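Local structure of glucanase (Clostridium thermocellum, 5GXX) at residues Pro358-His363 / Glu378-Val383; Lys120-Ala125 / Asp372-Pro377; Tyr349-Gly354 / Ala387-Pro392; Ala14-Glu19 / Val32-Asp37. The protein probably hydrolyses internal beta-1,4-glucosidic bonds of cellulose, as a family 9 endoglucanase of the cellulosome. The protein carries 1 engineered substitution. All blocks are in the same frame, centred on the assembly; numbering follows the deposited sequence.

Contact 1: Pro358-His363 / Glu378-Val383; sequences PQRPHH and EKHRHV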
# COMPACT_ATOMS: atom_id res chain seq x y z
N PRO A 358 18.42 35.28 -7.90
CA PRO A 358 17.55 34.15 -7.55
C PRO A 358 18.39 32.89 -7.38
O PRO A 358 19.34 32.66 -8.15
CB PRO A 358 16.62 34.03 -8.77
CG PRO A 358 16.70 35.39 -9.43
CD PRO A 358 18.14 35.74 -9.28
N GLN A 359 18.04 32.08 -6.39
CA GLN A 359 18.69 30.79 -6.21
C GLN A 359 17.76 29.60 -6.36
O GLN A 359 18.24 28.47 -6.29
CB GLN A 359 19.39 30.74 -4.85
CG GLN A 359 20.54 31.73 -4.75
CD GLN A 359 21.24 31.68 -3.40
OE1 GLN A 359 21.10 32.61 -2.60
NE2 GLN A 359 21.96 30.60 -3.13
N ARG A 360 16.47 29.85 -6.55
CA ARG A 360 15.49 28.76 -6.68
C ARG A 360 14.70 28.84 -7.98
O ARG A 360 13.46 28.77 -7.96
CB ARG A 360 14.56 28.72 -5.47
CG ARG A 360 15.23 28.37 -4.14
CD ARG A 360 15.67 26.91 -4.04
NE ARG A 360 14.54 26.07 -3.63
CZ ARG A 360 14.54 24.74 -3.58
NH1 ARG A 360 15.60 24.04 -3.97
NH2 ARG A 360 13.45 24.12 -3.15
N PRO A 361 15.41 28.95 -9.11
CA PRO A 361 14.67 28.96 -10.38
C PRO A 361 13.84 27.68 -10.54
O PRO A 361 14.23 26.62 -10.02
CB PRO A 361 15.78 29.04 -11.44
CG PRO A 361 16.98 28.42 -10.76
CD PRO A 361 16.87 28.83 -9.31
N HIS A 362 12.72 27.80 -11.26
CA HIS A 362 11.82 26.67 -11.50
C HIS A 362 12.42 25.78 -12.58
O HIS A 362 12.01 25.79 -13.74
CB HIS A 362 10.43 27.20 -11.88
CG HIS A 362 9.33 26.18 -11.83
ND1 HIS A 362 8.70 25.80 -10.66
CD2 HIS A 362 8.75 25.46 -12.82
CE1 HIS A 362 7.77 24.91 -10.94
NE2 HIS A 362 7.79 24.68 -12.24
N HIS A 363 13.45 25.03 -12.21
CA HIS A 363 14.26 24.31 -13.20
C HIS A 363 14.66 22.97 -12.59
O HIS A 363 15.38 22.90 -11.58
CB HIS A 363 15.50 25.13 -13.59
CG HIS A 363 16.23 24.60 -14.78
ND1 HIS A 363 17.05 23.48 -14.70
CD2 HIS A 363 16.29 25.02 -16.06
CE1 HIS A 363 17.56 23.24 -15.89
NE2 HIS A 363 17.13 24.16 -16.73
N GLU A 378 16.17 21.36 -0.35
CA GLU A 378 15.67 22.71 -0.11
C GLU A 378 16.51 23.80 -0.78
O GLU A 378 16.03 24.92 -0.97
CB GLU A 378 15.52 22.99 1.38
CG GLU A 378 16.81 22.97 2.16
CD GLU A 378 16.64 23.35 3.62
OE1 GLU A 378 15.53 23.18 4.18
OE2 GLU A 378 17.64 23.83 4.21
N LYS A 379 17.75 23.46 -1.13
CA LYS A 379 18.62 24.32 -1.93
C LYS A 379 18.94 23.61 -3.23
O LYS A 379 19.11 22.39 -3.25
CB LYS A 379 19.92 24.64 -1.19
CG LYS A 379 19.73 25.56 0.00
CD LYS A 379 21.03 25.69 0.80
CE LYS A 379 20.81 26.56 2.04
NZ LYS A 379 20.83 28.02 1.72
N HIS A 380 19.01 24.37 -4.32
CA HIS A 380 19.42 23.77 -5.60
C HIS A 380 20.84 23.23 -5.51
O HIS A 380 21.75 23.86 -4.93
CB HIS A 380 19.42 24.81 -6.73
CG HIS A 380 18.06 25.07 -7.30
ND1 HIS A 380 16.91 24.95 -6.54
CD2 HIS A 380 17.67 25.43 -8.54
CE1 HIS A 380 15.87 25.25 -7.29
NE2 HIS A 380 16.30 25.54 -8.51
N ARG A 381 21.05 22.07 -6.12
CA ARG A 381 22.38 21.48 -6.16
C ARG A 381 23.30 22.12 -7.20
O ARG A 381 24.53 22.02 -7.06
CB ARG A 381 22.29 19.97 -6.34
CG ARG A 381 21.71 19.33 -5.08
CD ARG A 381 21.25 17.89 -5.32
NE ARG A 381 22.17 16.87 -4.88
CZ ARG A 381 22.01 15.57 -5.12
NH1 ARG A 381 21.00 15.13 -5.86
NH2 ARG A 381 22.91 14.70 -4.67
N HIS A 382 22.71 22.79 -8.20
CA HIS A 382 23.48 23.38 -9.30
C HIS A 382 23.14 24.84 -9.53
O HIS A 382 22.04 25.27 -9.20
CB HIS A 382 23.27 22.60 -10.60
CG HIS A 382 23.37 21.13 -10.39
ND1 HIS A 382 24.53 20.53 -9.95
CD2 HIS A 382 22.44 20.15 -10.48
CE1 HIS A 382 24.31 19.24 -9.78
NE2 HIS A 382 23.05 18.97 -10.13
N VAL A 383 24.09 25.56 -10.13
CA VAL A 383 23.89 26.98 -10.42
C VAL A 383 23.49 27.14 -11.87
O VAL A 383 24.28 26.84 -12.76
CB VAL A 383 25.16 27.82 -10.18
CG1 VAL A 383 24.88 29.31 -10.39
CG2 VAL A 383 25.65 27.58 -8.77
O HOH W 1 19.11 27.28 -3.89
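Pro361 O takes two N-H groups. His380 NE2 donates to Pro361 O at 2.8 Å, with an N-H...O angle of 153°. The donor lies in the carbonyl plane, on a lone pair, and the oxygen lies close to the plane of the imidazole. The second bond, from the backbone N of His363, is weak and closes an inverse gamma turn centred on His362. The other ring nitrogen, His380 ND1, receives a weak bond from Arg360 NH1 at 3.0 Å. The imidazole thus has a polar partner at each nitrogen, which should restrain its rotation. Over one of its faces sit Gln359 O and Arg360 CA, the latter a CH-pi contact 3.9 Å from the His380 ring centroid. Pro361 CD packs 3.4 Å from His380 NE2. The Arg360 chain bends at chi2 (-71°) and again at chi3, which folds the guanidinium back beside the ring. The two planes stand 72° apart. Glu378 O lies over the guanidinium face, 3.0 Å from Arg360 CZ, too poorly angled to be bonded. Arg360 NH1 also bonds Pro377 O. Water 1 links Gln359 O to His380 N. Asp400 binds the backbone N of both Gln359 and Arg360. The segment 358-363 carries the Pro-His part of the Pro-His-x-Arg sequence that ends a family 9 glycosidase signature, in a loop of the catalytic domain.

Contact 2: Lys120-Ala125 / Asp372-Pro377; sequences KWWGSA and DKRDIP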
# COMPACT_ATOMS: atom_id res chain seq x y z
N LYS A 120 4.34 16.84 -15.35
CA LYS A 120 3.84 16.17 -14.15
C LYS A 120 4.96 15.61 -13.28
O LYS A 120 4.78 15.37 -12.08
CB LYS A 120 2.87 15.08 -14.57
CG LYS A 120 1.92 14.62 -13.49
CD LYS A 120 0.95 13.60 -14.09
CE LYS A 120 0.41 12.64 -13.03
NZ LYS A 120 -0.01 13.35 -11.79
N TRP A 121 6.14 15.43 -13.87
CA TRP A 121 7.27 14.78 -13.20
C TRP A 121 8.38 15.80 -12.97
O TRP A 121 8.65 16.63 -13.84
CB TRP A 121 7.79 13.62 -14.06
CG TRP A 121 9.00 12.91 -13.51
CD1 TRP A 121 9.03 11.99 -12.50
CD2 TRP A 121 10.35 13.07 -13.95
NE1 TRP A 121 10.32 11.56 -12.30
CE2 TRP A 121 11.15 12.21 -13.17
CE3 TRP A 121 10.96 13.87 -14.93
CZ2 TRP A 121 12.54 12.11 -13.34
CZ3 TRP A 121 12.34 13.76 -15.10
CH2 TRP A 121 13.11 12.89 -14.31
N TRP A 122 9.01 15.71 -11.80
CA TRP A 122 10.06 16.63 -11.36
C TRP A 122 11.33 15.80 -11.15
O TRP A 122 11.40 14.98 -10.24
CB TRP A 122 9.66 17.37 -10.07
CG TRP A 122 10.53 18.58 -9.83
CD1 TRP A 122 11.68 18.63 -9.10
CD2 TRP A 122 10.35 19.89 -10.38
NE1 TRP A 122 12.21 19.91 -9.12
CE2 TRP A 122 11.41 20.70 -9.91
CE3 TRP A 122 9.38 20.47 -11.21
CZ2 TRP A 122 11.53 22.05 -10.24
CZ3 TRP A 122 9.50 21.81 -11.54
CH2 TRP A 122 10.58 22.58 -11.09
N GLY A 123 12.32 15.98 -12.01
CA GLY A 123 13.58 15.26 -11.89
C GLY A 123 14.50 15.63 -13.03
O GLY A 123 14.14 16.43 -13.89
N SER A 124 15.69 15.04 -13.04
CA SER A 124 16.78 15.46 -13.91
C SER A 124 16.68 14.85 -15.30
O SER A 124 16.27 13.69 -15.47
CB SER A 124 18.13 15.11 -13.26
OG SER A 124 18.29 15.84 -12.05
N ALA A 125 17.08 15.64 -16.30
CA ALA A 125 17.05 15.26 -17.70
C ALA A 125 17.59 13.85 -17.96
O ALA A 125 16.99 13.07 -18.70
CB ALA A 125 17.84 16.28 -18.54
N ASP A 372 11.15 13.22 -6.95
CA ASP A 372 9.98 13.83 -7.59
C ASP A 372 9.30 14.82 -6.62
O ASP A 372 8.08 14.79 -6.41
CB ASP A 372 9.04 12.73 -8.11
CG ASP A 372 7.92 13.27 -8.98
OD1 ASP A 372 8.04 14.39 -9.50
OD2 ASP A 372 6.91 12.55 -9.16
N LYS A 373 10.11 15.69 -6.02
CA LYS A 373 9.60 16.77 -5.16
C LYS A 373 10.35 18.06 -5.47
O LYS A 373 11.53 18.05 -5.79
CB LYS A 373 9.80 16.48 -3.67
CG LYS A 373 8.98 15.33 -3.11
CD LYS A 373 9.16 15.21 -1.61
CE LYS A 373 7.94 14.53 -0.98
NZ LYS A 373 8.16 14.24 0.47
N ARG A 374 9.66 19.17 -5.30
CA ARG A 374 10.29 20.48 -5.48
C ARG A 374 10.92 21.01 -4.20
O ARG A 374 11.85 21.83 -4.26
CB ARG A 374 9.29 21.50 -6.00
CG ARG A 374 8.97 21.32 -7.47
CD ARG A 374 8.17 22.51 -7.93
NE ARG A 374 6.77 22.27 -7.62
CZ ARG A 374 5.99 21.48 -8.35
NH1 ARG A 374 6.49 20.88 -9.41
NH2 ARG A 374 4.73 21.28 -8.00
N ASP A 375 10.40 20.58 -3.06
CA ASP A 375 10.87 21.10 -1.77
C ASP A 375 12.10 20.39 -1.23
O ASP A 375 12.72 20.84 -0.26
CB ASP A 375 9.73 21.08 -0.73
CG ASP A 375 9.16 19.70 -0.49
OD1 ASP A 375 8.84 18.98 -1.46
OD2 ASP A 375 8.99 19.31 0.70
N ILE A 376 12.46 19.26 -1.84
CA ILE A 376 13.62 18.49 -1.41
C ILE A 376 14.45 18.16 -2.65
O ILE A 376 13.89 17.58 -3.60
CB ILE A 376 13.21 17.20 -0.65
CG1 ILE A 376 12.55 17.57 0.69
CG2 ILE A 376 14.42 16.31 -0.45
CD1 ILE A 376 11.90 16.40 1.45
N PRO A 377 15.73 18.58 -2.69
CA PRO A 377 16.46 19.33 -1.66
C PRO A 377 16.00 20.78 -1.54
O PRO A 377 15.44 21.35 -2.49
CB PRO A 377 17.92 19.24 -2.11
CG PRO A 377 17.81 19.12 -3.62
CD PRO A 377 16.61 18.23 -3.82
O HOH W 2 6.14 16.51 -9.58
O HOH W 3 5.21 12.69 -11.17
O HOH W 4 12.84 12.79 -9.17
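Trp122 and Asp372 bring their backbones within 4.7 Å, CA to CA, and Asp372 CA points its hydrogen at Trp122 O over 3.2 Å. Asp372 has positive phi, the left-handed helical region, and its carboxylate reaches across the gap. Asp372 OD1 accepts the backbone N-H of Trp122 at 2.8 Å, the donor coming from above the carboxylate plane. Two waters tie the same carboxylate to Lys120 O: water 2 donates to OD1 and water 3 to OD2. A further water joins Trp122 O to Asp372 N. Trp121 CD1 touches Asp372 CG obliquely, while its NE1 bonds Ile543 O in the C-terminal beta region. Both segments are loops of the family 9 catalytic domain, whose textbook fold is an (alpha/alpha)6 barrel, with substrate bound in a cleft lined by loops. Trp122 CG lies anti to the backbone N (chi1 -164°), which sends the indole toward Arg374. Arg374 CG sits over the six-membered ring of Trp122, a CH-pi contact 3.6 Å from its centroid. The chain then bends at chi3, and Arg374 NH1 meets Trp122 CE3 at 3.4 Å. The guanidinium stands almost upright on the indole, planes 84° apart. CZ is far from the ring centroid, so any cation-pi attraction is weak at most. Arg374 NE is paired with Glu403. At the five-membered end, Trp122 CD1 rests 3.4 Å from Lys373 O, and NE1 bonds His367 ND1.

Contact 3: Tyr349-Gly354 / Ala387-Pro392; sequences YVVGFG and ALVGGP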
# COMPACT_ATOMS: atom_id res chain seq x y z
N TYR A 349 18.00 39.73 -11.22
CA TYR A 349 17.03 38.71 -11.65
C TYR A 349 17.63 37.68 -12.60
O TYR A 349 16.90 36.92 -13.25
CB TYR A 349 15.82 39.41 -12.29
CG TYR A 349 14.93 40.05 -11.23
CD1 TYR A 349 14.11 39.25 -10.45
CD2 TYR A 349 14.92 41.42 -11.00
CE1 TYR A 349 13.29 39.80 -9.46
CE2 TYR A 349 14.10 41.99 -10.00
CZ TYR A 349 13.28 41.16 -9.24
OH TYR A 349 12.45 41.65 -8.25
N VAL A 350 18.96 37.61 -12.61
CA VAL A 350 19.71 36.68 -13.45
C VAL A 350 20.42 35.71 -12.50
O VAL A 350 21.27 36.12 -11.70
CB VAL A 350 20.72 37.39 -14.37
CG1 VAL A 350 21.56 36.38 -15.16
CG2 VAL A 350 20.02 38.41 -15.29
N VAL A 351 20.05 34.44 -12.58
CA VAL A 351 20.65 33.41 -11.71
C VAL A 351 22.18 33.43 -11.83
O VAL A 351 22.73 33.50 -12.94
CB VAL A 351 20.11 32.01 -12.09
CG1 VAL A 351 20.74 30.90 -11.22
CG2 VAL A 351 18.61 31.97 -11.97
N GLY A 352 22.85 33.41 -10.68
CA GLY A 352 24.31 33.29 -10.68
C GLY A 352 25.05 34.55 -11.09
O GLY A 352 26.22 34.48 -11.45
N PHE A 353 24.36 35.69 -11.06
CA PHE A 353 24.95 36.96 -11.44
C PHE A 353 24.55 38.08 -10.51
O PHE A 353 23.39 38.20 -10.10
CB PHE A 353 24.54 37.38 -12.86
CG PHE A 353 25.00 38.76 -13.24
CD1 PHE A 353 26.26 38.96 -13.81
CD2 PHE A 353 24.18 39.86 -13.01
CE1 PHE A 353 26.68 40.27 -14.14
CE2 PHE A 353 24.60 41.16 -13.32
CZ PHE A 353 25.85 41.36 -13.90
N GLY A 354 25.52 38.95 -10.21
CA GLY A 354 25.20 40.20 -9.53
C GLY A 354 24.81 40.05 -8.08
O GLY A 354 25.17 39.07 -7.41
N ALA A 387 20.43 32.46 -16.29
CA ALA A 387 19.00 32.40 -16.54
C ALA A 387 18.28 33.65 -16.06
O ALA A 387 18.33 33.96 -14.87
CB ALA A 387 18.40 31.16 -15.86
N LEU A 388 17.62 34.33 -17.00
CA LEU A 388 16.72 35.45 -16.66
C LEU A 388 15.40 34.87 -16.16
O LEU A 388 14.72 34.18 -16.91
CB LEU A 388 16.48 36.36 -17.86
CG LEU A 388 15.59 37.59 -17.64
CD1 LEU A 388 16.27 38.61 -16.72
CD2 LEU A 388 15.33 38.23 -18.98
N VAL A 389 15.05 35.15 -14.90
CA VAL A 389 13.75 34.65 -14.40
C VAL A 389 12.55 35.45 -14.93
O VAL A 389 12.69 36.53 -15.49
CB VAL A 389 13.74 34.47 -12.85
CG1 VAL A 389 14.86 33.56 -12.38
CG2 VAL A 389 13.84 35.81 -12.14
N GLY A 390 11.35 34.92 -14.70
CA GLY A 390 10.13 35.63 -15.06
C GLY A 390 10.11 37.05 -14.51
O GLY A 390 9.87 38.01 -15.24
N GLY A 391 10.36 37.18 -13.21
CA GLY A 391 10.55 38.50 -12.65
C GLY A 391 9.45 38.88 -11.69
O GLY A 391 8.59 38.06 -11.37
N PRO A 392 9.42 40.15 -11.30
CA PRO A 392 8.50 40.58 -10.25
C PRO A 392 7.10 40.82 -10.79
O PRO A 392 6.87 40.83 -12.00
CB PRO A 392 9.15 41.89 -9.78
CG PRO A 392 9.75 42.43 -11.07
CD PRO A 392 10.29 41.23 -11.80
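Tyr349 CB lies 4.1 Å from Val389 CG2. CG is anti to the carbonyl carbon (chi1 -75°), which carries the ring along toward Pro392. Tyr349 CD1 meets Val389 CG2 at 3.8 Å, near the plane of the ring and at its edge. Farther out, CE1 and CZ lie under Pro392 CD. Pro392 CD covers one face of the Tyr349 ring, toward the rim, in a CH-pi contact 4.2 Å from its centroid. At the tip, Tyr349 OH touches Pro392 CB at 3.6 Å. Tyr398 packs edge-to-face with the same ring. The backbones form a single antiparallel bridge, with Val350 and Leu388 as the non-hydrogen-bonded pair. One bond runs from Val389 N to Tyr349 O at 3.0 Å, nearly along the C=O axis. The other runs from Val351 N to Ala387 O at 2.9 Å, tilted from the carbonyl plane. Segment 349-354 belongs to the same family 9 signature sequence as Pro358-His363, and a type II turn, Val350 to Phe353, starts at the bridged Val350. Gly352 fills the turn position with positive phi. Phe353 N closes the turn on Val350 O. Val351 CG2 packs on Ala387 CB, 4.0 Å away, and also on Val389 CG1. Val350 CG2 meets Leu388 CD1 at 4.0 Å. Leu388 also leans on Leu302 and Thr306 of helix 301-318.

Contact 4: Ala14-Glu19 / Val32-Asp37; sequences AIYFYE and VEWRGD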
# COMPACT_ATOMS: atom_id res chain seq x y z
N ALA A 14 24.65 34.57 -19.62
CA ALA A 14 23.40 34.45 -20.38
C ALA A 14 23.51 33.47 -21.55
O ALA A 14 22.54 32.79 -21.87
CB ALA A 14 22.87 35.83 -20.82
N ILE A 15 24.71 33.36 -22.12
CA ILE A 15 24.98 32.37 -23.17
C ILE A 15 25.11 30.96 -22.62
O ILE A 15 24.57 30.00 -23.20
CB ILE A 15 26.25 32.76 -23.95
CG1 ILE A 15 26.03 34.10 -24.65
CG2 ILE A 15 26.61 31.68 -24.99
CD1 ILE A 15 27.35 34.75 -25.09
N TYR A 16 25.85 30.86 -21.52
CA TYR A 16 26.10 29.59 -20.82
C TYR A 16 24.78 28.93 -20.45
O TYR A 16 24.69 27.70 -20.46
CB TYR A 16 26.97 29.84 -19.58
CG TYR A 16 27.18 28.66 -18.65
CD1 TYR A 16 26.30 28.42 -17.58
CD2 TYR A 16 28.27 27.80 -18.81
CE1 TYR A 16 26.51 27.38 -16.70
CE2 TYR A 16 28.51 26.76 -17.91
CZ TYR A 16 27.62 26.56 -16.87
OH TYR A 16 27.81 25.54 -15.98
N PHE A 17 23.77 29.73 -20.11
CA PHE A 17 22.43 29.17 -19.89
C PHE A 17 22.03 28.16 -20.97
O PHE A 17 21.53 27.08 -20.63
CB PHE A 17 21.40 30.30 -19.75
CG PHE A 17 19.97 29.81 -19.79
CD1 PHE A 17 19.39 29.18 -18.69
CD2 PHE A 17 19.21 29.99 -20.93
CE1 PHE A 17 18.06 28.73 -18.72
CE2 PHE A 17 17.86 29.59 -20.97
CZ PHE A 17 17.29 28.93 -19.88
N TYR A 18 22.24 28.49 -22.24
CA TYR A 18 21.83 27.57 -23.30
C TYR A 18 22.54 26.22 -23.23
O TYR A 18 21.95 25.19 -23.59
CB TYR A 18 21.96 28.21 -24.68
CG TYR A 18 20.94 29.32 -24.85
CD1 TYR A 18 19.63 29.02 -25.22
CD2 TYR A 18 21.28 30.65 -24.58
CE1 TYR A 18 18.68 30.02 -25.31
CE2 TYR A 18 20.33 31.66 -24.69
CZ TYR A 18 19.04 31.34 -25.05
OH TYR A 18 18.09 32.32 -25.21
N GLU A 19 23.78 26.18 -22.74
CA GLU A 19 24.45 24.88 -22.56
C GLU A 19 23.79 24.04 -21.46
O GLU A 19 23.81 22.80 -21.50
CB GLU A 19 25.93 25.09 -22.26
CG GLU A 19 26.63 25.61 -23.50
CD GLU A 19 28.09 26.00 -23.29
OE1 GLU A 19 28.82 25.34 -22.53
OE2 GLU A 19 28.49 27.00 -23.92
N VAL A 32 29.08 22.36 -18.75
CA VAL A 32 28.20 22.20 -17.60
C VAL A 32 28.44 20.85 -16.93
O VAL A 32 28.04 19.82 -17.46
CB VAL A 32 26.72 22.35 -17.99
CG1 VAL A 32 25.86 22.47 -16.74
CG2 VAL A 32 26.51 23.59 -18.88
N GLU A 33 29.08 20.85 -15.76
CA GLU A 33 29.57 19.62 -15.13
C GLU A 33 28.42 18.74 -14.69
O GLU A 33 28.58 17.52 -14.61
CB GLU A 33 30.47 19.94 -13.92
CG GLU A 33 29.77 20.66 -12.79
CD GLU A 33 30.68 20.86 -11.60
OE1 GLU A 33 31.32 19.87 -11.18
OE2 GLU A 33 30.76 21.99 -11.09
N TRP A 34 27.27 19.36 -14.42
CA TRP A 34 26.08 18.61 -13.99
C TRP A 34 25.13 18.26 -15.13
O TRP A 34 23.97 17.89 -14.87
CB TRP A 34 25.33 19.41 -12.92
CG TRP A 34 25.10 20.87 -13.23
CD1 TRP A 34 25.96 21.91 -13.00
CD2 TRP A 34 23.92 21.44 -13.83
NE1 TRP A 34 25.38 23.09 -13.41
CE2 TRP A 34 24.13 22.84 -13.89
CE3 TRP A 34 22.70 20.92 -14.27
CZ2 TRP A 34 23.17 23.72 -14.41
CZ3 TRP A 34 21.74 21.79 -14.78
CH2 TRP A 34 21.99 23.18 -14.85
N ARG A 35 25.57 18.37 -16.38
CA ARG A 35 24.77 17.89 -17.50
C ARG A 35 25.53 16.80 -18.25
O ARG A 35 26.71 16.95 -18.55
CB ARG A 35 24.40 19.01 -18.48
CG ARG A 35 23.35 20.04 -18.01
CD ARG A 35 21.98 19.43 -17.64
NE ARG A 35 21.69 18.30 -18.52
CZ ARG A 35 21.39 18.45 -19.81
NH1 ARG A 35 21.19 19.65 -20.35
NH2 ARG A 35 21.25 17.37 -20.59
N GLY A 36 24.83 15.71 -18.56
CA GLY A 36 25.35 14.67 -19.44
C GLY A 36 24.37 14.44 -20.57
O GLY A 36 23.32 15.09 -20.60
N ASP A 37 24.67 13.49 -21.47
CA ASP A 37 23.74 13.07 -22.52
C ASP A 37 22.41 12.69 -21.88
O ASP A 37 22.36 12.03 -20.83
CB ASP A 37 24.28 11.86 -23.30
CG ASP A 37 25.45 12.21 -24.19
OD1 ASP A 37 25.72 13.41 -24.44
OD2 ASP A 37 26.13 11.27 -24.66
O HOH W 5 26.58 25.71 -13.57
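Apolar packing between Val32 and the helix residues Tyr16 and Glu19 makes up most of the contact. Val32 CG2 fits between the two helix side chains, 3.7 Å from Glu19 CB and 3.8 Å from Tyr16 CZ. The other branch, Val32 CG1, touches Tyr16 OH at 3.7 Å. With CG1 anti to the backbone N (chi1 -168°), Val32 places this branch over a face of the Trp34 indole. Water mediates the polar link. Water 5 is 2.7 Å from Tyr16 OH and accepts the N-H of Trp34 NE1 at 2.9 Å, lying in the plane of the indole. The phenol and the indole are thereby joined without a direct bond. Charged ends turn to other partners. Glu19 forms a salt bridge with Arg31 and also bonds Asn91. Arg35 NH1 bonds Cys20 O and Gln22 O, around the end of helix 7-20, while its NE pairs with Glu126. Within the loop, a type I turn runs from Val32 to Arg35. The contact therefore packs this turn against the last part of helix 7-20. The polar groups are met by a water and by partners outside the two segments, some charged and some neutral, and the direct touch between the segments is mainly hydrophobic.

How the contacts relate
Contact 1 is central to the set and touches the other three. Its centre lies 11 Å from those of contact 2 and contact 3. Toward contact 2, His362 NE2 packs against Trp122 CZ3 at 3.4 Å. To contact 3 it is joined by Pro358, which packs on Val351 and Val389. Contact 4 reaches contact 1 through Trp34 CB, 3.3 Å from His382 ND1, and contact 3 through Phe17 against Ala387. Contacts 2 and 3 do not touch; their nearest atoms are about 12 Å apart. All four lie in the family 9 catalytic part of the chain. The first segments of contacts 1 and 3 lie in one signature sequence, consistent with a place near the catalytic cleft.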